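PDB 1NMO: GTP cyclohydrolase 1 type 2 homolog, which is a metal-binding NIF3-family protein, built as a toroidal hexamer, that may help degrade radiation-damaged nucleotides and protect the cell from radiation. Local coordinates for residues D58-H63 / N89-Y94; L27-K32 / T85-D90; K37-V42 / V53-D58. All coordinates share one frame; numbering follows the deposited sequence.

Contact 1 of 3, residues D58-H63 / N89-Y94; sequences DAVIVH and NDINLY. With FE (Fe (III) ion), chain H.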
loop_
_atom_site.group_PDB
_atom_site.type_symbol
_atom_site.label_atom_id
_atom_site.label_comp_id
_atom_site.label_asym_id
_atom_site.label_seq_id
_atom_site.Cartn_x
_atom_site.Cartn_y
_atom_site.Cartn_z
ATOM N N ASP A 58 -25.211 34.453 3.613
ATOM C CA ASP A 58 -25.915 35.441 2.761
ATOM C C ASP A 58 -25.058 35.756 1.459
ATOM O O ASP A 58 -25.559 36.290 0.445
ATOM C CB ASP A 58 -26.079 36.759 3.494
ATOM C CG ASP A 58 -26.922 36.630 4.725
ATOM O OD1 ASP A 58 -27.996 35.979 4.673
ATOM O OD2 ASP A 58 -26.522 37.202 5.753
ATOM N N ALA A 59 -23.764 35.479 1.505
ATOM C CA ALA A 59 -22.951 35.725 0.318
ATOM C C ALA A 59 -21.821 34.734 0.258
ATOM O O ALA A 59 -21.427 34.146 1.267
ATOM C CB ALA A 59 -22.386 37.093 0.348
ATOM N N VAL A 60 -21.281 34.580 -0.938
ATOM C CA VAL A 60 -20.098 33.753 -1.115
ATOM C C VAL A 60 -19.113 34.615 -1.858
ATOM O O VAL A 60 -19.504 35.300 -2.812
ATOM C CB VAL A 60 -20.374 32.533 -1.965
ATOM C CG1 VAL A 60 -19.055 31.783 -2.314
ATOM C CG2 VAL A 60 -21.204 31.661 -1.158
ATOM N N ILE A 61 -17.863 34.656 -1.380
ATOM C CA ILE A 61 -16.846 35.433 -2.074
ATOM C C ILE A 61 -15.681 34.473 -2.443
ATOM O O ILE A 61 -15.261 33.641 -1.613
ATOM C CB ILE A 61 -16.342 36.599 -1.221
ATOM C CG1 ILE A 61 -17.512 37.502 -0.793
ATOM C CG2 ILE A 61 -15.308 37.342 -2.054
ATOM C CD1 ILE A 61 -17.120 38.778 -0.013
ATOM N N VAL A 62 -15.178 34.576 -3.678
ATOM C CA VAL A 62 -14.165 33.665 -4.173
ATOM C C VAL A 62 -13.142 34.287 -5.087
ATOM O O VAL A 62 -13.327 35.427 -5.497
ATOM C CB VAL A 62 -14.799 32.523 -5.021
ATOM C CG1 VAL A 62 -15.720 31.656 -4.186
ATOM C CG2 VAL A 62 -15.528 33.092 -6.174
ATOM N N HIS A 63 -12.026 33.568 -5.330
ATOM C CA HIS A 63 -11.026 34.043 -6.265
ATOM C C HIS A 63 -11.440 33.644 -7.692
ATOM O O HIS A 63 -11.172 34.399 -8.630
ATOM C CB HIS A 63 -9.685 33.456 -5.972
ATOM C CG HIS A 63 -8.589 33.911 -6.897
ATOM N ND1 HIS A 63 -8.505 35.199 -7.409
ATOM C CD2 HIS A 63 -7.520 33.230 -7.404
ATOM C CE1 HIS A 63 -7.437 35.280 -8.199
ATOM N NE2 HIS A 63 -6.823 34.097 -8.221
ATOM N N ASN A 89 -31.503 29.866 -3.092
ATOM C CA ASN A 89 -31.318 30.171 -1.650
ATOM C C ASN A 89 -30.977 31.670 -1.459
ATOM O O ASN A 89 -30.620 32.092 -0.379
ATOM C CB ASN A 89 -30.201 29.267 -1.091
ATOM C CG ASN A 89 -30.605 27.837 -1.057
ATOM O OD1 ASN A 89 -31.647 27.537 -0.485
ATOM N ND2 ASN A 89 -29.837 26.942 -1.673
ATOM N N ASP A 90 -31.108 32.456 -2.519
ATOM C CA ASP A 90 -30.858 33.903 -2.491
ATOM C C ASP A 90 -29.493 34.235 -1.985
ATOM O O ASP A 90 -29.306 35.215 -1.257
ATOM C CB ASP A 90 -31.850 34.626 -1.620
ATOM C CG ASP A 90 -33.253 34.429 -2.073
ATOM O OD1 ASP A 90 -33.515 34.695 -3.272
ATOM O OD2 ASP A 90 -34.096 34.002 -1.208
ATOM N N ILE A 91 -28.528 33.420 -2.353
ATOM C CA ILE A 91 -27.172 33.680 -1.911
ATOM C C ILE A 91 -26.445 34.539 -2.968
ATOM O O ILE A 91 -26.439 34.161 -4.128
ATOM C CB ILE A 91 -26.415 32.354 -1.737
ATOM C CG1 ILE A 91 -26.973 31.530 -0.599
ATOM C CG2 ILE A 91 -24.972 32.612 -1.463
ATOM C CD1 ILE A 91 -26.221 30.210 -0.394
ATOM N N ASN A 92 -25.895 35.703 -2.592
ATOM C CA ASN A 92 -25.049 36.519 -3.510
ATOM C C ASN A 92 -23.656 35.865 -3.849
ATOM O O ASN A 92 -22.913 35.464 -2.940
ATOM C CB ASN A 92 -24.740 37.893 -2.877
ATOM C CG ASN A 92 -25.988 38.687 -2.624
ATOM O OD1 ASN A 92 -26.401 39.497 -3.452
ATOM N ND2 ASN A 92 -26.654 38.409 -1.508
ATOM N N LEU A 93 -23.269 35.721 -5.113
ATOM C CA LEU A 93 -21.893 35.210 -5.331
ATOM C C LEU A 93 -21.082 36.374 -5.842
ATOM O O LEU A 93 -21.489 37.023 -6.818
ATOM C CB LEU A 93 -21.789 34.158 -6.425
ATOM C CG LEU A 93 -20.352 33.803 -6.856
ATOM C CD1 LEU A 93 -19.757 32.958 -5.741
ATOM C CD2 LEU A 93 -20.330 32.954 -8.142
ATOM N N TYR A 94 -19.941 36.666 -5.199
ATOM C CA TYR A 94 -19.041 37.721 -5.686
ATOM C C TYR A 94 -17.779 36.929 -5.948
ATOM O O TYR A 94 -17.554 35.895 -5.267
ATOM C CB TYR A 94 -18.661 38.741 -4.594
ATOM C CG TYR A 94 -19.797 39.507 -3.892
ATOM C CD1 TYR A 94 -20.620 38.879 -3.003
ATOM C CD2 TYR A 94 -19.995 40.876 -4.123
ATOM C CE1 TYR A 94 -21.636 39.579 -2.316
ATOM C CE2 TYR A 94 -21.016 41.597 -3.461
ATOM C CZ TYR A 94 -21.817 40.943 -2.552
ATOM O OH TYR A 94 -22.763 41.674 -1.831
HETATM FE FE FE H . -4.824 33.797 -9.743
HETATM O O HOH W 1 -2.882 34.048 -11.086
#

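Contact 2 of 3, residues L27-K32 / T85-D90; sequences LQVEGK and TLLAND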
loop_
_atom_site.group_PDB
_atom_site.type_symbol
_atom_site.label_atom_id
_atom_site.label_comp_id
_atom_site.label_asym_id
_atom_site.label_seq_id
_atom_site.Cartn_x
_atom_site.Cartn_y
_atom_site.Cartn_z
ATOM N N LEU A 27 -20.090 41.592 -7.986
ATOM C CA LEU A 27 -21.286 40.730 -7.733
ATOM C C LEU A 27 -21.468 39.854 -8.976
ATOM O O LEU A 27 -21.752 40.409 -10.032
ATOM C CB LEU A 27 -22.551 41.581 -7.669
ATOM C CG LEU A 27 -23.391 41.350 -6.442
ATOM C CD1 LEU A 27 -24.775 41.855 -6.708
ATOM C CD2 LEU A 27 -23.394 39.929 -6.035
ATOM N N GLN A 28 -21.336 38.544 -8.919
ATOM C CA GLN A 28 -21.578 37.855 -10.182
ATOM C C GLN A 28 -22.982 37.233 -10.202
ATOM O O GLN A 28 -23.542 36.958 -11.264
ATOM C CB GLN A 28 -20.548 36.762 -10.411
ATOM C CG GLN A 28 -19.104 37.290 -10.425
ATOM C CD GLN A 28 -18.161 36.163 -10.793
ATOM O OE1 GLN A 28 -18.566 34.985 -10.805
ATOM N NE2 GLN A 28 -16.911 36.500 -11.098
ATOM N N VAL A 29 -23.574 36.992 -9.045
ATOM C CA VAL A 29 -24.918 36.386 -9.087
ATOM C C VAL A 29 -25.587 37.073 -7.942
ATOM O O VAL A 29 -25.200 36.895 -6.803
ATOM C CB VAL A 29 -24.886 34.856 -8.854
ATOM C CG1 VAL A 29 -26.302 34.279 -9.060
ATOM C CG2 VAL A 29 -23.862 34.185 -9.860
ATOM N N GLU A 30 -26.557 37.913 -8.249
ATOM C CA GLU A 30 -27.277 38.644 -7.219
ATOM C C GLU A 30 -28.199 37.757 -6.390
ATOM O O GLU A 30 -28.833 36.850 -6.917
ATOM C CB GLU A 30 -28.119 39.713 -7.875
ATOM C CG GLU A 30 -28.556 40.783 -6.995
ATOM C CD GLU A 30 -29.591 41.650 -7.682
ATOM O OE1 GLU A 30 -29.649 41.628 -8.960
ATOM O OE2 GLU A 30 -30.340 42.351 -6.943
ATOM N N GLY A 31 -28.281 38.084 -5.088
ATOM C CA GLY A 31 -29.134 37.394 -4.126
ATOM C C GLY A 31 -29.823 38.395 -3.176
ATOM O O GLY A 31 -30.179 39.506 -3.616
ATOM N N LYS A 32 -30.079 37.996 -1.907
ATOM C CA LYS A 32 -30.780 38.865 -0.944
ATOM C C LYS A 32 -30.003 40.157 -0.762
ATOM O O LYS A 32 -28.765 40.192 -0.699
ATOM C CB LYS A 32 -30.963 38.176 0.395
ATOM C CG LYS A 32 -29.662 37.721 0.900
ATOM C CD LYS A 32 -29.684 37.131 2.312
ATOM C CE LYS A 32 -30.723 36.042 2.518
ATOM N NZ LYS A 32 -30.046 34.923 3.264
ATOM N N THR A 85 -28.299 26.266 -6.783
ATOM C CA THR A 85 -28.027 26.360 -5.361
ATOM C C THR A 85 -27.958 27.836 -4.879
ATOM O O THR A 85 -28.472 28.195 -3.812
ATOM C CB THR A 85 -26.727 25.677 -5.045
ATOM O OG1 THR A 85 -26.818 24.278 -5.363
ATOM C CG2 THR A 85 -26.469 25.827 -3.559
ATOM N N LEU A 86 -27.316 28.698 -5.643
ATOM C CA LEU A 86 -27.205 30.111 -5.266
ATOM C C LEU A 86 -28.555 30.800 -5.423
ATOM O O LEU A 86 -29.064 31.487 -4.497
ATOM C CB LEU A 86 -26.191 30.843 -6.216
ATOM C CG LEU A 86 -24.687 30.520 -6.088
ATOM C CD1 LEU A 86 -23.879 30.891 -7.320
ATOM C CD2 LEU A 86 -24.165 31.225 -4.870
ATOM N N LEU A 87 -29.167 30.642 -6.602
ATOM C CA LEU A 87 -30.388 31.411 -6.820
ATOM C C LEU A 87 -31.498 30.963 -5.981
ATOM O O LEU A 87 -32.158 31.795 -5.410
ATOM C CB LEU A 87 -30.831 31.395 -8.281
ATOM C CG LEU A 87 -29.865 32.174 -9.128
ATOM C CD1 LEU A 87 -29.758 31.515 -10.484
ATOM C CD2 LEU A 87 -30.390 33.568 -9.281
ATOM N N ALA A 88 -31.699 29.658 -5.842
ATOM C CA ALA A 88 -32.862 29.256 -5.045
ATOM C C ALA A 88 -32.731 29.591 -3.559
ATOM O O ALA A 88 -33.735 29.598 -2.822
ATOM C CB ALA A 88 -33.153 27.764 -5.215
ATOM N N ASN A 89 -31.503 29.866 -3.092
ATOM C CA ASN A 89 -31.318 30.171 -1.650
ATOM C C ASN A 89 -30.977 31.670 -1.459
ATOM O O ASN A 89 -30.620 32.092 -0.379
ATOM C CB ASN A 89 -30.201 29.267 -1.091
ATOM C CG ASN A 89 -30.605 27.837 -1.057
ATOM O OD1 ASN A 89 -31.647 27.537 -0.485
ATOM N ND2 ASN A 89 -29.837 26.942 -1.673
ATOM N N ASP A 90 -31.108 32.456 -2.519
ATOM C CA ASP A 90 -30.858 33.903 -2.491
ATOM C C ASP A 90 -29.493 34.235 -1.985
ATOM O O ASP A 90 -29.306 35.215 -1.257
ATOM C CB ASP A 90 -31.850 34.626 -1.620
ATOM C CG ASP A 90 -33.253 34.429 -2.073
ATOM O OD1 ASP A 90 -33.515 34.695 -3.272
ATOM O OD2 ASP A 90 -34.096 34.002 -1.208
#

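Contact 3 of 3, residues K37-V42 / V53-D58; sequences KIVTGV and VRLGAD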
loop_
_atom_site.group_PDB
_atom_site.type_symbol
_atom_site.label_atom_id
_atom_site.label_comp_id
_atom_site.label_asym_id
_atom_site.label_seq_id
_atom_site.Cartn_x
_atom_site.Cartn_y
_atom_site.Cartn_z
ATOM N N LYS A 37 -23.867 37.323 6.880
ATOM C CA LYS A 37 -23.066 36.103 7.074
ATOM C C LYS A 37 -22.352 35.753 5.750
ATOM O O LYS A 37 -23.021 35.639 4.713
ATOM C CB LYS A 37 -24.033 34.985 7.533
ATOM C CG LYS A 37 -23.387 33.620 7.713
ATOM C CD LYS A 37 -22.936 33.313 9.139
ATOM C CE LYS A 37 -21.960 32.101 9.143
ATOM N NZ LYS A 37 -20.971 32.036 10.373
ATOM N N ILE A 38 -21.017 35.612 5.756
ATOM C CA ILE A 38 -20.309 35.369 4.502
ATOM C C ILE A 38 -19.317 34.196 4.537
ATOM O O ILE A 38 -18.533 34.070 5.509
ATOM C CB ILE A 38 -19.533 36.643 4.087
ATOM C CG1 ILE A 38 -20.456 37.832 4.041
ATOM C CG2 ILE A 38 -19.046 36.549 2.718
ATOM C CD1 ILE A 38 -19.809 38.968 3.272
ATOM N N VAL A 39 -19.382 33.344 3.499
ATOM C CA VAL A 39 -18.499 32.215 3.317
ATOM C C VAL A 39 -17.612 32.550 2.067
ATOM O O VAL A 39 -18.121 33.035 1.023
ATOM C CB VAL A 39 -19.331 30.883 3.085
ATOM C CG1 VAL A 39 -18.508 29.852 2.240
ATOM C CG2 VAL A 39 -19.787 30.295 4.433
ATOM N N THR A 40 -16.292 32.318 2.202
ATOM C CA THR A 40 -15.332 32.596 1.179
ATOM C C THR A 40 -14.461 31.369 0.973
ATOM O O THR A 40 -14.381 30.487 1.854
ATOM C CB THR A 40 -14.433 33.779 1.597
ATOM O OG1 THR A 40 -13.556 33.370 2.668
ATOM C CG2 THR A 40 -15.306 34.967 2.047
ATOM N N GLY A 41 -13.830 31.282 -0.211
ATOM C CA GLY A 41 -12.957 30.154 -0.512
ATOM C C GLY A 41 -12.284 30.445 -1.807
ATOM O O GLY A 41 -12.623 31.448 -2.405
ATOM N N VAL A 42 -11.361 29.598 -2.268
ATOM C CA VAL A 42 -10.657 29.876 -3.551
ATOM C C VAL A 42 -11.625 29.873 -4.803
ATOM O O VAL A 42 -11.578 30.753 -5.666
ATOM C CB VAL A 42 -9.566 28.773 -3.719
ATOM C CG1 VAL A 42 -8.887 28.875 -5.094
ATOM C CG2 VAL A 42 -8.525 28.864 -2.564
ATOM N N VAL A 53 -24.651 26.970 2.153
ATOM C CA VAL A 53 -26.067 26.770 2.374
ATOM C C VAL A 53 -26.188 26.177 3.821
ATOM O O VAL A 53 -27.015 26.580 4.590
ATOM C CB VAL A 53 -26.637 25.788 1.250
ATOM C CG1 VAL A 53 -27.958 25.128 1.720
ATOM C CG2 VAL A 53 -26.964 26.568 -0.012
ATOM N N ARG A 54 -25.300 25.268 4.194
ATOM C CA ARG A 54 -25.364 24.646 5.496
ATOM C C ARG A 54 -25.136 25.707 6.543
ATOM O O ARG A 54 -25.841 25.754 7.556
ATOM C CB ARG A 54 -24.270 23.583 5.601
ATOM C CG ARG A 54 -24.261 22.761 6.885
ATOM C CD ARG A 54 -23.082 21.782 6.893
ATOM N NE ARG A 54 -21.766 22.456 7.125
ATOM C CZ ARG A 54 -21.344 22.904 8.319
ATOM N NH1 ARG A 54 -22.101 22.765 9.419
ATOM N NH2 ARG A 54 -20.171 23.507 8.420
ATOM N N LEU A 55 -24.170 26.598 6.291
ATOM C CA LEU A 55 -23.853 27.659 7.256
ATOM C C LEU A 55 -24.851 28.839 7.164
ATOM O O LEU A 55 -24.739 29.869 7.871
ATOM C CB LEU A 55 -22.403 28.146 7.040
ATOM C CG LEU A 55 -21.337 27.152 7.422
ATOM C CD1 LEU A 55 -19.981 27.527 6.969
ATOM C CD2 LEU A 55 -21.304 27.073 8.917
ATOM N N GLY A 56 -25.834 28.727 6.273
ATOM C CA GLY A 56 -26.797 29.842 6.202
ATOM C C GLY A 56 -26.176 31.129 5.656
ATOM O O GLY A 56 -26.640 32.256 5.937
ATOM N N ALA A 57 -25.154 31.011 4.809
ATOM C CA ALA A 57 -24.558 32.281 4.358
ATOM C C ALA A 57 -25.440 33.140 3.501
ATOM O O ALA A 57 -26.323 32.648 2.747
ATOM C CB ALA A 57 -23.247 32.033 3.631
ATOM N N ASP A 58 -25.211 34.453 3.613
ATOM C CA ASP A 58 -25.915 35.441 2.761
ATOM C C ASP A 58 -25.058 35.756 1.459
ATOM O O ASP A 58 -25.559 36.290 0.445
ATOM C CB ASP A 58 -26.079 36.759 3.494
ATOM C CG ASP A 58 -26.922 36.630 4.725
ATOM O OD1 ASP A 58 -27.996 35.979 4.673
ATOM O OD2 ASP A 58 -26.522 37.202 5.753
#

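Contact 1 of 3, residues D58-H63 / N89-Y94
Ala59, Val60 and Ile61 pair in parallel with Asn92, Leu93 and Tyr94, the axes of the short segments approaching to 4.6 Å, their directions 13° apart. Val60 reaches across with both backbone groups: its N-H goes to Asn92 O, and its carbonyl takes the N-H of Tyr94; Val62 N then bonds to Tyr94 O. At the start of the ladder Asp58 O is gripped twice by one residue, through the backbone N and the side-chain ND2 of Asn92. Asn92 ND2 lies 3.1 Å from Asp58 O, the bond nearly straight (177°) and in the amide plane. Asn92 OD1 accepts from Gly31 N and Asn3 ND2, and ND2 also bonds to Lys32 O, so bonds at both ends fix the amide's rotation.

These strands begin and end a beta-alpha-beta unit whose crossover is helix 78-88, and the side chains alternate between two faces of the sheet. On one, the Tyr94 ring stands with CE1 3.7 Å from Ala59 CB, which meets it at the edge, while Ile61 CG1 lies oblique to the ring, 4.1 Å from Tyr94 CD1; its hydroxyl bonds to Asn3 O. On the other, Leu93 CG is set anti to the backbone N (chi1 169°); from there chi2 turns Leu93 CD1 to 3.7 Å from Val60 CG1. The other Val60 branch, CG2, meets Ile91 CG2 at 3.9 Å, and helix 46-54 packs over Val60 through Leu48 and Ala52. Beyond Val62 the chain turns at His63, whose NE2 binds an iron ion in the ring plane at 2.5 Å, alongside a water, Asp101 and Glu219.

Contact 2 of 3, residues L27-K32 / T85-D90
A Schellman motif closes helix 78-88 here, and Asp90, the C-prime residue of the motif, meets the chain leaving strand 26-29 at Lys32. Asp90 has positive phi (55°); its N-H bonds back to Leu87 O and that of Ile91 to Leu86 O, and this turn brings the Asp90 carbonyl round to Lys32. Asp90 O accepts the N-H of Lys32, with Lys32 N 3.0 Å away. The bond is nearly straight at hydrogen, 173°, but the donor stands above the carbonyl plane.

Lys32 then wraps the same oxygen with its aliphatic chain. Lys32 CG sits between the backbone N and the carbonyl carbon (chi1 55°), a crowded position that brings it to 3.3 Å from Asp90 O. The CB atoms of Lys32 and Asp90 lie 4.2 Å apart, yet the charged ends do not meet: Lys32 NZ goes on to a salt bridge with Asp58. Gly31 CA lies over the same carbonyl, on the side of Lys32 N, 3.6 Å from Asp90 O.

The apolar half is made by Val29, pointing at the helix with its two branches divided between successive residues. Val29 CG1 lies 4.1 Å from Leu87 CG, and Val29 CG2 lies 4.2 Å from Leu86 CD1, each leucine crossing the valine at about a right angle. At the end of the helix, Asn89 ND2 bonds back to Thr85 O, one turn earlier.

Strand 26-29 is an outer strand of the sheet within this chain, antiparallel to strand 92-95, and Gln28 and Val29 form a classic bulge opposite Leu93. Helix 78-88 lies against this margin, while Leu86 also touches Leu49 of helix 46-54 and Asn89 touches Val53.

Contact 3 of 3, residues K37-V42 / V53-D58
Lys37 packs its aliphatic chain against the turn from Leu55 to Asp58. Lys37 CB is 3.8 Å from Asp58 OD2; Lys37 CG, anti to the backbone N (chi1 177°), rests 3.8 Å from Ala57 CA and nearly as close to Gly56 O. After a bend at chi2, CD and CE pass the carbonyl of Leu55, with Lys37 CE 3.8 Å from Leu55 O. The NZ tip continues to a salt bridge with Asp237 of strand 237-240.

The turn is the link between helix 46-54 and strand 59-62 in a beta-alpha-beta unit that starts with strand 37-41. Gly56, at positive phi, ends the helix in a Schellman motif. Beyond it, Asp58 docks on the backbone of Lys37 with two bonds: its N-H reaches Lys37 O at 2.7 Å, and its OD2 receives Lys37 N at 2.9 Å from the anti side, tilted out of the carboxylate plane. The same OD2 also takes the N-H of Gln36, and OD1 forms a salt bridge with Lys32.

Two residues along the strand, Val39 points the same way. Val39 CG2 touches Leu55 CD1 at 3.8 Å, the side chains crossing at about a right angle, and lies 4.0 Å from Ala57 CB.

All three contacts reach one mixed sheet, ordered 26-29, 92-95, 59-62, 37-41, 237-240. Along the chain contact 2 opens first; contact 3, in the unit strand 37-41, helix 46-54, strand 59-62, is complete before contact 1 begins in the next unit, through helix 78-88 to strand 92-95, and the two share Asp58. Contacts 1 and 2 end on the same stretch, sharing Asn89 and Asp90, and contact 2 joins strand 26-29 to the end of helix 78-88. Centres lie about 6 Å (contacts 1 and 2), 7 Å (1 and 3) and 12 Å (2 and 3) apart. The Asp58-Lys32 salt bridge ties them together at one end of the sheet, while strand 59-62 leads from there to the iron ligand His63.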